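Local coordinates for ancillary protein 2 (Streptococcus pyogenes, PDB 4C0Z) that is the N-terminal thioester domain of a pilus tip adhesin that can bind covalently, through its reactive thioester bonds, to host cell-surface targets and so mediate adhesion, at residues Asp113-Ile117 and Ser182-Gln186; Ile102-Tyr107 and Leu207-Tyr211; Leu128-Asn132 and Phe150-Glu154. One frame throughout, in Å; residues are numbered along the deposited sequence.

Contact 1 (Asp113-Ile117 and Ser182-Gln186); sequences DRNGI and SLPNQ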
loop_
_atom_site.group_PDB
_atom_site.type_symbol
_atom_site.label_atom_id
_atom_site.label_comp_id
_atom_site.label_asym_id
_atom_site.label_seq_id
_atom_site.Cartn_x
_atom_site.Cartn_y
_atom_site.Cartn_z
ATOM N N ASP I 113 -13.944 7.473 -19.669
ATOM C CA ASP I 113 -15.145 8.150 -19.153
ATOM C C ASP I 113 -16.373 8.089 -20.115
ATOM O O ASP I 113 -17.014 9.113 -20.353
ATOM C CB ASP I 113 -14.761 9.616 -18.831
ATOM C CG ASP I 113 -15.792 10.414 -18.059
ATOM O OD1 ASP I 113 -16.519 9.808 -17.234
ATOM O OD2 ASP I 113 -15.853 11.646 -18.257
ATOM N N ARG I 114 -16.667 6.912 -20.709
ATOM C CA ARG I 114 -17.733 6.764 -21.710
ATOM C C ARG I 114 -19.131 7.197 -21.204
ATOM O O ARG I 114 -19.903 7.707 -22.009
ATOM C CB ARG I 114 -17.747 5.332 -22.307
ATOM C CG ARG I 114 -18.683 5.092 -23.520
ATOM C CD ARG I 114 -18.064 5.267 -24.910
ATOM N NE ARG I 114 -18.144 4.061 -25.754
ATOM C CZ ARG I 114 -18.494 4.032 -27.039
ATOM N NH1 ARG I 114 -18.862 5.142 -27.659
ATOM N NH2 ARG I 114 -18.511 2.884 -27.702
ATOM N N ASN I 115 -19.439 7.065 -19.901
ATOM C CA ASN I 115 -20.762 7.457 -19.398
ATOM C C ASN I 115 -20.762 8.760 -18.568
ATOM O O ASN I 115 -21.759 9.079 -17.906
ATOM C CB ASN I 115 -21.433 6.309 -18.645
ATOM C CG ASN I 115 -21.834 5.167 -19.542
ATOM O OD1 ASN I 115 -22.731 5.281 -20.386
ATOM N ND2 ASN I 115 -21.180 4.035 -19.372
ATOM N N GLY I 116 -19.669 9.516 -18.667
ATOM C CA GLY I 116 -19.498 10.810 -18.013
ATOM C C GLY I 116 -19.465 10.813 -16.499
ATOM O O GLY I 116 -19.731 11.853 -15.893
ATOM N N ILE I 117 -19.119 9.670 -15.866
ATOM C CA ILE I 117 -19.018 9.557 -14.402
ATOM C C ILE I 117 -17.935 10.517 -13.851
ATOM O O ILE I 117 -18.124 11.102 -12.780
ATOM C CB ILE I 117 -18.800 8.073 -13.959
ATOM C CG1 ILE I 117 -20.077 7.228 -14.200
ATOM C CG2 ILE I 117 -18.301 7.953 -12.499
ATOM C CD1 ILE I 117 -19.906 5.729 -13.960
ATOM N N SER I 182 -26.500 -0.113 -15.278
ATOM C CA SER I 182 -27.720 0.635 -15.628
ATOM C C SER I 182 -27.447 1.791 -16.611
ATOM O O SER I 182 -28.395 2.378 -17.139
ATOM C CB SER I 182 -28.411 1.159 -14.370
ATOM O OG SER I 182 -27.679 2.204 -13.747
ATOM N N LEU I 183 -26.161 2.104 -16.855
ATOM C CA LEU I 183 -25.705 3.184 -17.736
ATOM C C LEU I 183 -25.915 2.887 -19.223
ATOM O O LEU I 183 -25.920 1.712 -19.593
ATOM C CB LEU I 183 -24.233 3.530 -17.448
ATOM C CG LEU I 183 -23.939 4.128 -16.081
ATOM C CD1 LEU I 183 -22.465 4.074 -15.790
ATOM C CD2 LEU I 183 -24.449 5.558 -15.965
ATOM N N PRO I 184 -26.095 3.921 -20.090
ATOM C CA PRO I 184 -26.369 3.653 -21.518
ATOM C C PRO I 184 -25.287 2.906 -22.292
ATOM O O PRO I 184 -25.624 2.071 -23.132
ATOM C CB PRO I 184 -26.607 5.046 -22.109
ATOM C CG PRO I 184 -26.928 5.911 -20.950
ATOM C CD PRO I 184 -26.137 5.371 -19.811
ATOM N N ASN I 185 -24.007 3.197 -22.022
ATOM C CA ASN I 185 -22.904 2.552 -22.726
ATOM C C ASN I 185 -22.253 1.445 -21.894
ATOM O O ASN I 185 -21.649 1.723 -20.855
ATOM C CB ASN I 185 -21.873 3.587 -23.179
ATOM C CG ASN I 185 -22.438 4.697 -24.027
ATOM O OD1 ASN I 185 -23.016 4.463 -25.084
ATOM N ND2 ASN I 185 -22.275 5.934 -23.580
ATOM N N GLN I 186 -22.390 0.186 -22.347
ATOM C CA GLN I 186 -21.809 -0.988 -21.683
ATOM C C GLN I 186 -20.485 -1.377 -22.365
ATOM O O GLN I 186 -20.298 -1.055 -23.537
ATOM C CB GLN I 186 -22.803 -2.171 -21.691
ATOM C CG GLN I 186 -24.105 -1.930 -20.904
ATOM C CD GLN I 186 -23.920 -1.864 -19.400
ATOM O OE1 GLN I 186 -23.583 -2.852 -18.738
ATOM N NE2 GLN I 186 -24.172 -0.699 -18.822
#
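A side-chain amide can pair with a peptide backbone much as a second backbone would, and Asn115 does so here. Its ND2 donates to Asn185 O at 2.8 Å and its OD1 accepts from Asn185 N at 2.9 Å, so both backbone polar groups of Asn185 are met by one side chain; Asn108 OD1 takes a further bond from the same ND2. The Asn185 side chain answers more loosely, its ND2 making weak bonds to Asn115 OD1 at 3.3 Å and to Arg114 O at 3.4 Å. Asn115 holds the third position of a type I beta turn, Asp113 to Gly116, closed by Gly116 N to Asp113 O at 3.2 Å. The turn thus presents a side chain to the loop that follows helix 177-181, a surface link between two irregular segments of the thioester-domain fold. Packing flanks the polar pair: Arg114 CG lies 3.5 Å from Asn185 CB, Asn115 CG is 3.6 Å from Leu183 CB, and the buried Ile117 reaches over with CD1, 3.6 Å from Leu183 CD1.

Contact 2 (Ile102-Tyr107 and Leu207-Tyr211); sequences ILRILY and LSAEY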
loop_
_atom_site.group_PDB
_atom_site.type_symbol
_atom_site.label_atom_id
_atom_site.label_comp_id
_atom_site.label_asym_id
_atom_site.label_seq_id
_atom_site.Cartn_x
_atom_site.Cartn_y
_atom_site.Cartn_z
ATOM N N ILE I 102 -13.258 -4.779 -13.168
ATOM C CA ILE I 102 -12.076 -3.980 -13.446
ATOM C C ILE I 102 -12.230 -3.297 -14.808
ATOM O O ILE I 102 -12.047 -2.076 -14.897
ATOM C CB ILE I 102 -10.768 -4.807 -13.265
ATOM C CG1 ILE I 102 -10.487 -5.028 -11.751
ATOM C CG2 ILE I 102 -9.566 -4.128 -13.945
ATOM C CD1 ILE I 102 -9.687 -6.231 -11.415
ATOM N N LEU I 103 -12.633 -4.067 -15.836
ATOM C CA LEU I 103 -12.885 -3.562 -17.195
ATOM C C LEU I 103 -13.919 -2.443 -17.192
ATOM O O LEU I 103 -13.713 -1.428 -17.870
ATOM C CB LEU I 103 -13.333 -4.677 -18.137
ATOM C CG LEU I 103 -12.324 -5.175 -19.185
ATOM C CD1 LEU I 103 -12.999 -6.085 -20.177
ATOM C CD2 LEU I 103 -11.656 -4.033 -19.936
ATOM N N ARG I 104 -15.023 -2.617 -16.417
ATOM C CA ARG I 104 -16.075 -1.600 -16.281
ATOM C C ARG I 104 -15.535 -0.298 -15.684
ATOM O O ARG I 104 -15.917 0.782 -16.139
ATOM C CB ARG I 104 -17.260 -2.108 -15.453
ATOM C CG ARG I 104 -18.355 -2.698 -16.298
ATOM C CD ARG I 104 -19.621 -2.991 -15.511
ATOM N NE ARG I 104 -19.436 -4.079 -14.549
ATOM C CZ ARG I 104 -19.610 -5.369 -14.824
ATOM N NH1 ARG I 104 -19.962 -5.755 -16.044
ATOM N NH2 ARG I 104 -19.423 -6.283 -13.884
ATOM N N ILE I 105 -14.629 -0.402 -14.688
ATOM C CA ILE I 105 -14.007 0.749 -14.036
ATOM C C ILE I 105 -13.128 1.488 -15.031
ATOM O O ILE I 105 -13.209 2.710 -15.100
ATOM C CB ILE I 105 -13.229 0.360 -12.748
ATOM C CG1 ILE I 105 -14.201 -0.065 -11.632
ATOM C CG2 ILE I 105 -12.309 1.505 -12.267
ATOM C CD1 ILE I 105 -13.528 -0.815 -10.510
ATOM N N LEU I 106 -12.298 0.759 -15.791
ATOM C CA LEU I 106 -11.402 1.368 -16.762
ATOM C C LEU I 106 -12.169 2.050 -17.892
ATOM O O LEU I 106 -11.809 3.159 -18.277
ATOM C CB LEU I 106 -10.368 0.347 -17.277
ATOM C CG LEU I 106 -9.390 -0.218 -16.231
ATOM C CD1 LEU I 106 -8.395 -1.175 -16.850
ATOM C CD2 LEU I 106 -8.625 0.883 -15.529
ATOM N N TYR I 107 -13.272 1.427 -18.349
ATOM C CA TYR I 107 -14.166 1.930 -19.395
ATOM C C TYR I 107 -14.876 3.218 -18.973
ATOM O O TYR I 107 -15.082 4.100 -19.801
ATOM C CB TYR I 107 -15.193 0.846 -19.755
ATOM C CG TYR I 107 -16.038 1.135 -20.978
ATOM C CD1 TYR I 107 -15.488 1.093 -22.255
ATOM C CD2 TYR I 107 -17.409 1.354 -20.864
ATOM C CE1 TYR I 107 -16.260 1.357 -23.383
ATOM C CE2 TYR I 107 -18.199 1.586 -21.987
ATOM C CZ TYR I 107 -17.620 1.579 -23.247
ATOM O OH TYR I 107 -18.391 1.776 -24.361
ATOM N N LEU I 207 -2.062 -2.768 -14.540
ATOM C CA LEU I 207 -3.160 -3.174 -15.394
ATOM C C LEU I 207 -3.565 -2.021 -16.313
ATOM O O LEU I 207 -3.424 -0.854 -15.959
ATOM C CB LEU I 207 -4.353 -3.826 -14.632
ATOM C CG LEU I 207 -5.018 -3.062 -13.495
ATOM C CD1 LEU I 207 -6.060 -2.073 -14.024
ATOM C CD2 LEU I 207 -5.685 -4.026 -12.534
ATOM N N SER I 208 -4.021 -2.361 -17.516
ATOM C CA SER I 208 -4.409 -1.387 -18.534
ATOM C C SER I 208 -5.466 -1.964 -19.460
ATOM O O SER I 208 -5.528 -3.181 -19.642
ATOM C CB SER I 208 -3.186 -0.957 -19.338
ATOM O OG SER I 208 -3.480 0.187 -20.114
ATOM N N ALA I 209 -6.316 -1.093 -20.015
ATOM C CA ALA I 209 -7.357 -1.503 -20.959
ATOM C C ALA I 209 -7.281 -0.660 -22.221
ATOM O O ALA I 209 -6.885 0.510 -22.163
ATOM C CB ALA I 209 -8.734 -1.396 -20.331
ATOM N N GLU I 210 -7.618 -1.271 -23.362
ATOM C CA GLU I 210 -7.596 -0.608 -24.668
ATOM C C GLU I 210 -8.619 -1.208 -25.622
ATOM O O GLU I 210 -9.069 -2.341 -25.419
ATOM C CB GLU I 210 -6.172 -0.676 -25.295
ATOM C CG GLU I 210 -5.741 -2.062 -25.781
ATOM C CD GLU I 210 -4.553 -2.129 -26.722
ATOM O OE1 GLU I 210 -4.406 -1.215 -27.568
ATOM O OE2 GLU I 210 -3.805 -3.133 -26.658
ATOM N N TYR I 211 -8.948 -0.459 -26.691
ATOM C CA TYR I 211 -9.794 -0.954 -27.756
ATOM C C TYR I 211 -8.862 -1.735 -28.687
ATOM O O TYR I 211 -7.763 -1.261 -29.000
ATOM C CB TYR I 211 -10.470 0.188 -28.513
ATOM C CG TYR I 211 -11.561 0.895 -27.746
ATOM C CD1 TYR I 211 -12.862 0.405 -27.733
ATOM C CD2 TYR I 211 -11.316 2.103 -27.105
ATOM C CE1 TYR I 211 -13.890 1.086 -27.081
ATOM C CE2 TYR I 211 -12.336 2.800 -26.455
ATOM C CZ TYR I 211 -13.626 2.289 -26.449
ATOM O OH TYR I 211 -14.647 2.961 -25.805
#
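Leu106 sits at the centre of a largely apolar helix-on-sheet contact with no hydrogen bond across it. In its m,t conformation it extends CD1 to within 3.5 Å of Ala209 CB and 3.8 Å of Leu207 CD1, entering over the small alanine where the backbones come nearest (Leu106 CA to Ala209 CA, 6.5 Å). Leu207 adopts p for both chi angles, which brings its CD1 to 4.1 Å from Ile102 CG2. Leu103 departs from a standard well (chi1 -107°), yet its CD2 still reaches Ala209 CB at 4.0 Å. The axes of segments 102-107 and 207-211 cross at -67° and approach to 8.7 Å, and the helix covers a face of the antiparallel barrel, in which strand 205-211 lies beside 51-56, the strand carrying the thioester Cys55. At the far end Tyr107 (t) and Tyr211 (m) converge, Tyr107 CE1 lying 3.3 Å from Tyr211 OH. Their hydroxyls have separate partners: Arg114 NE for Tyr107 and, weakly, Asn112 ND2 for Tyr211, while Tyr191 packs edge-to-face against both rings.

Contact 3 (Leu128-Asn132 and Phe150-Glu154); sequences LVTQN and FQQEE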
loop_
_atom_site.group_PDB
_atom_site.type_symbol
_atom_site.label_atom_id
_atom_site.label_comp_id
_atom_site.label_asym_id
_atom_site.label_seq_id
_atom_site.Cartn_x
_atom_site.Cartn_y
_atom_site.Cartn_z
ATOM N N LEU I 128 -6.883 9.387 -9.544
ATOM C CA LEU I 128 -6.940 9.021 -8.130
ATOM C C LEU I 128 -8.251 8.259 -7.787
ATOM O O LEU I 128 -8.192 7.253 -7.101
ATOM C CB LEU I 128 -6.772 10.283 -7.267
ATOM C CG LEU I 128 -6.438 10.054 -5.822
ATOM C CD1 LEU I 128 -5.385 11.026 -5.360
ATOM C CD2 LEU I 128 -7.667 10.207 -4.964
ATOM N N VAL I 129 -9.406 8.720 -8.287
ATOM C CA VAL I 129 -10.706 8.057 -8.083
ATOM C C VAL I 129 -10.682 6.668 -8.738
ATOM O O VAL I 129 -11.030 5.675 -8.080
ATOM C CB VAL I 129 -11.901 8.909 -8.590
ATOM C CG1 VAL I 129 -13.205 8.115 -8.588
ATOM C CG2 VAL I 129 -12.059 10.164 -7.757
ATOM N N THR I 130 -10.259 6.604 -10.016
ATOM C CA THR I 130 -10.168 5.358 -10.787
ATOM C C THR I 130 -9.271 4.337 -10.073
ATOM O O THR I 130 -9.673 3.181 -9.900
ATOM C CB THR I 130 -9.724 5.636 -12.222
ATOM O OG1 THR I 130 -10.515 6.702 -12.752
ATOM C CG2 THR I 130 -9.834 4.404 -13.117
ATOM N N GLN I 131 -8.084 4.781 -9.633
ATOM C CA GLN I 131 -7.122 3.954 -8.907
ATOM C C GLN I 131 -7.721 3.364 -7.628
ATOM O O GLN I 131 -7.527 2.176 -7.354
ATOM C CB GLN I 131 -5.826 4.729 -8.629
ATOM C CG GLN I 131 -4.735 3.916 -7.901
ATOM C CD GLN I 131 -4.227 2.777 -8.742
ATOM O OE1 GLN I 131 -3.352 2.963 -9.578
ATOM N NE2 GLN I 131 -4.794 1.581 -8.573
ATOM N N ASN I 132 -8.461 4.194 -6.872
ATOM C CA ASN I 132 -9.148 3.777 -5.653
ATOM C C ASN I 132 -10.237 2.753 -5.928
ATOM O O ASN I 132 -10.363 1.808 -5.163
ATOM C CB ASN I 132 -9.651 4.976 -4.863
ATOM C CG ASN I 132 -8.581 5.460 -3.908
ATOM O OD1 ASN I 132 -8.570 5.074 -2.753
ATOM N ND2 ASN I 132 -7.575 6.195 -4.388
ATOM N N PHE I 150 -11.472 9.996 0.767
ATOM C CA PHE I 150 -10.465 11.001 0.414
ATOM C C PHE I 150 -10.201 12.058 1.511
ATOM O O PHE I 150 -9.799 13.178 1.190
ATOM C CB PHE I 150 -10.783 11.667 -0.939
ATOM C CG PHE I 150 -11.159 10.703 -2.039
ATOM C CD1 PHE I 150 -10.245 9.761 -2.510
ATOM C CD2 PHE I 150 -12.428 10.722 -2.595
ATOM C CE1 PHE I 150 -10.602 8.852 -3.513
ATOM C CE2 PHE I 150 -12.782 9.821 -3.608
ATOM C CZ PHE I 150 -11.861 8.903 -4.072
ATOM N N GLN I 151 -10.361 11.683 2.801
ATOM C CA GLN I 151 -10.095 12.591 3.915
ATOM C C GLN I 151 -8.611 12.989 3.996
ATOM O O GLN I 151 -8.309 14.174 4.174
ATOM C CB GLN I 151 -10.612 12.021 5.234
ATOM C CG GLN I 151 -12.072 12.391 5.500
ATOM C CD GLN I 151 -12.565 11.858 6.825
ATOM O OE1 GLN I 151 -12.011 12.149 7.898
ATOM N NE2 GLN I 151 -13.636 11.081 6.783
ATOM N N GLN I 152 -7.693 12.018 3.822
ATOM C CA GLN I 152 -6.245 12.283 3.831
ATOM C C GLN I 152 -5.837 13.085 2.594
ATOM O O GLN I 152 -5.087 14.055 2.719
ATOM C CB GLN I 152 -5.413 10.984 3.948
ATOM C CG GLN I 152 -5.476 10.302 5.322
ATOM C CD GLN I 152 -4.980 11.138 6.483
ATOM O OE1 GLN I 152 -3.868 11.673 6.481
ATOM N NE2 GLN I 152 -5.796 11.230 7.515
ATOM N N GLU I 153 -6.378 12.711 1.419
ATOM C CA GLU I 153 -6.155 13.395 0.137
ATOM C C GLU I 153 -6.654 14.847 0.196
ATOM O O GLU I 153 -6.019 15.726 -0.382
ATOM C CB GLU I 153 -6.847 12.645 -1.013
ATOM C CG GLU I 153 -6.206 11.314 -1.379
ATOM C CD GLU I 153 -6.656 10.080 -0.608
ATOM O OE1 GLU I 153 -7.279 10.225 0.471
ATOM O OE2 GLU I 153 -6.359 8.958 -1.081
ATOM N N GLU I 154 -7.768 15.099 0.920
ATOM C CA GLU I 154 -8.337 16.441 1.094
ATOM C C GLU I 154 -7.313 17.376 1.736
ATOM O O GLU I 154 -7.154 18.496 1.259
ATOM C CB GLU I 154 -9.625 16.405 1.937
ATOM C CG GLU I 154 -10.356 17.741 2.007
ATOM C CD GLU I 154 -11.453 17.875 3.051
ATOM O OE1 GLU I 154 -11.836 16.853 3.669
ATOM O OE2 GLU I 154 -11.956 19.010 3.225
HETATM O O HOH W 1 -5.158 7.540 -3.093
#
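Where helices meet with their backbones well apart, side chains bridge the gap, as this pair illustrates. Residues 128-132 form a regular helical turn, with Asn132 N bonded to Leu128 O at 3.1 Å. Opposite, Phe150 is the N-cap of helix 151-157: its phi/psi of 62°/30° lies in the left-handed region, and its O already accepts from Glu154 N at 2.8 Å. The nearest CA pairs are 9.0 Å apart (Val129 and Phe150) and 9.4 Å apart (Leu128 and Glu153).

The Phe150 ring and the Leu128 side chain meet in this space. Phe150 CE1 lies 3.5 Å from Leu128 CD2 and its CZ 3.9 Å from Val129 CG2, while Asn132 CG approaches the ring edge, 4.0 Å from CE1. Leu128 CD2 also touches the aliphatic part of Glu153, with CG at 4.0 Å. The polar link is indirect. Asn132 ND2 and Glu153 OE2 stand 4.5 Å apart, and a water bridges them, accepting from Asn132 ND2 at 3.1 Å and donating to Glu153 OE2 at 2.7 Å. The same ND2 donates to Leu128 O at 3.0 Å, bending the amide back onto its own helix.

This is helix-to-helix packing within the helical part of the thioester domain, joining helix 123-138 to the start of helix 151-157. Helix 161-174 completes the apolar cluster: Met167 and Leu174 pack on Val129, and Leu171 on Phe150. Helix 123-138 in turn faces strand 51-56, where Tyr54 touches Thr130 and Gln131, and Gln131 NE2 bonds to the backbone O of Cys55, the cysteine of the thioester cross-link.

In the fold
Three contacts here enclose one another like brackets. After four strands of the barrel and helix 81-87, helix 98-108 opens contact 2, the following loop opens contact 1 at Asp113-Ile117, and helix 123-138 opens contact 3. They close in reverse order: contact 3 at the start of helix 151-157 after 17 intervening residues, contact 1 in the loop after helix 177-181 after 64, and contact 2 on strand 205-211 after 99. None crosses another. Contact 3 holds helices together, contact 1 joins two loops, and contact 2 fixes the helical region on the barrel. Contacts 1 and 2 touch through Arg114 and Tyr107, contacts 2 and 3 through Ile105 and Thr130; contacts 1 and 3 do not touch.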